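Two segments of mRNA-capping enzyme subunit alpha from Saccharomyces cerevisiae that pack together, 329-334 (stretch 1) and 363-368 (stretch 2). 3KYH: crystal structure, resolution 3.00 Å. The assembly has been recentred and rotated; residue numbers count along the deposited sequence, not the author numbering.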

# COMPACT_ATOMS: atom_id res chain seq x y z
N PHE C 329 -40.19 27.60 0.81
CA PHE C 329 -41.31 28.30 0.17
C PHE C 329 -42.70 28.17 0.78
O PHE C 329 -43.44 29.16 0.85
CB PHE C 329 -41.37 28.31 -1.37
CG PHE C 329 -40.49 27.32 -2.07
CD1 PHE C 329 -41.06 26.38 -2.94
CD2 PHE C 329 -39.10 27.46 -2.06
CE1 PHE C 329 -40.27 25.52 -3.69
CE2 PHE C 329 -38.29 26.62 -2.82
CZ PHE C 329 -38.88 25.65 -3.63
N ALA C 330 -43.08 26.99 1.23
CA ALA C 330 -44.48 26.84 1.60
C ALA C 330 -44.77 26.59 3.07
O ALA C 330 -43.89 26.18 3.83
CB ALA C 330 -45.19 25.82 0.71
N GLU C 331 -46.00 26.95 3.44
CA GLU C 331 -46.61 26.57 4.71
C GLU C 331 -47.54 25.37 4.45
O GLU C 331 -48.20 25.29 3.39
CB GLU C 331 -47.37 27.77 5.30
CG GLU C 331 -46.55 28.82 6.14
CD GLU C 331 -45.12 29.15 5.66
OE1 GLU C 331 -44.81 30.33 5.40
OE2 GLU C 331 -44.28 28.23 5.59
N LEU C 332 -47.51 24.40 5.37
CA LEU C 332 -48.30 23.19 5.22
C LEU C 332 -49.77 23.46 5.52
O LEU C 332 -50.33 24.40 4.98
CB LEU C 332 -47.71 22.03 6.03
CG LEU C 332 -48.18 20.59 5.72
CD1 LEU C 332 -47.49 20.05 4.47
CD2 LEU C 332 -47.97 19.64 6.91
N SER C 333 -50.40 22.65 6.38
CA SER C 333 -51.83 22.77 6.73
C SER C 333 -52.30 21.61 7.61
O SER C 333 -52.53 20.48 7.14
CB SER C 333 -52.78 22.94 5.52
OG SER C 333 -52.52 21.98 4.50
N VAL C 334 -52.42 21.91 8.89
CA VAL C 334 -52.83 20.91 9.86
C VAL C 334 -54.18 21.31 10.47
O VAL C 334 -54.25 22.25 11.27
CB VAL C 334 -51.69 20.62 10.88
CG1 VAL C 334 -52.18 19.83 12.08
CG2 VAL C 334 -50.58 19.86 10.17
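Stretch 2 (363-368) GAWEML

Stretch 1 enters as a weakly bonded strand over about Phe329 to Glu331 and continues as loop. The change shows in the torsions: phi/psi is -114/156° at Ala330 and -99/139° at Glu331, both extended, whereas Leu332 has psi -130° and Ser333 phi 173°. Stretch 2 is largely extended from Ala364 (-87/-177°) through Met367 (-89/155°), and the chain turns a corner at Leu368. Gly363, at phi/psi 93/-21°, has a backbone that by itself calls for glycine, since a CB there would jam against the preceding carbonyl oxygen.

The end-to-end vectors from Ala330 CA to Ser333 CA and from Ala364 CA to Met367 CA lie 70° apart, so the segments cross obliquely. Their nearest CA pairs are Leu332 CA to Trp365 CA at 6.2 Å and Ser333 CA to Glu366 CA at 6.3 Å. No hydrogen bond joins the two stretches; the 327 Å² buried between them, both sides summed, rests on packing.

Trp365 contributes most of this contact on its side, with 90 Å² covered. Its CA-to-CB bond points sideways, but the indole end comes nearer to stretch 1. Ala330, whose CB points toward stretch 2, meets the ring at its edge, near its plane: Ala330 CB is 3.3 Å from Trp365 NE1 and 3.6 Å from Trp365 CZ2. Glu331 O also lies near that plane, 3.9 Å from Trp365 NE1, while the Glu331 CA-to-CB bond points away.

Leu332, with chi1 t and chi2 p, starts sideways yet brings its end close to stretch 2. Leu332 CD1 reaches 3.3 Å from Trp365 O, and Leu332 CD2 makes an apolar contact with Met367 CG at 4.2 Å. Ser333 packs more loosely: its OG is 4.0 Å from Trp365 O and 4.3 Å from Ala364 CB.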

# COMPACT_ATOMS: atom_id res chain seq x y z
N GLY C 363 -55.55 24.45 -3.16
CA GLY C 363 -54.33 25.15 -3.54
C GLY C 363 -53.17 24.94 -2.59
O GLY C 363 -52.01 25.16 -2.95
N ALA C 364 -53.49 24.54 -1.36
CA ALA C 364 -52.51 24.16 -0.35
C ALA C 364 -52.20 22.68 -0.54
O ALA C 364 -52.76 22.04 -1.44
CB ALA C 364 -53.06 24.42 1.06
N TRP C 365 -51.36 22.13 0.34
CA TRP C 365 -50.97 20.73 0.25
C TRP C 365 -50.96 19.86 1.51
O TRP C 365 -49.99 19.88 2.27
CB TRP C 365 -49.66 20.53 -0.54
CG TRP C 365 -48.58 21.58 -0.48
CD1 TRP C 365 -48.33 22.48 0.51
CD2 TRP C 365 -47.53 21.75 -1.45
NE1 TRP C 365 -47.22 23.24 0.19
CE2 TRP C 365 -46.70 22.79 -0.99
CE3 TRP C 365 -47.24 21.13 -2.68
CZ2 TRP C 365 -45.59 23.24 -1.72
CZ3 TRP C 365 -46.11 21.55 -3.39
CH2 TRP C 365 -45.30 22.61 -2.91
N GLU C 366 -52.02 19.06 1.67
CA GLU C 366 -52.10 17.99 2.69
C GLU C 366 -51.14 16.83 2.40
O GLU C 366 -51.09 16.32 1.26
CB GLU C 366 -53.49 17.36 2.81
CG GLU C 366 -54.61 18.30 3.18
CD GLU C 366 -55.31 18.82 1.97
OE1 GLU C 366 -54.75 19.73 1.32
OE2 GLU C 366 -56.41 18.31 1.66
N MET C 367 -50.47 16.42 3.47
CA MET C 367 -49.53 15.29 3.49
C MET C 367 -50.21 13.94 3.81
O MET C 367 -51.26 13.89 4.47
CB MET C 367 -48.41 15.59 4.50
CG MET C 367 -48.86 15.64 5.95
SD MET C 367 -48.17 14.23 6.82
CE MET C 367 -49.02 14.35 8.38
N LEU C 368 -49.59 12.85 3.36
CA LEU C 368 -50.21 11.52 3.45
C LEU C 368 -49.27 10.41 3.94
O LEU C 368 -49.63 9.22 3.92
CB LEU C 368 -50.99 11.17 2.17
CG LEU C 368 -50.62 11.49 0.70
CD1 LEU C 368 -51.89 11.39 -0.17
CD2 LEU C 368 -50.04 12.86 0.47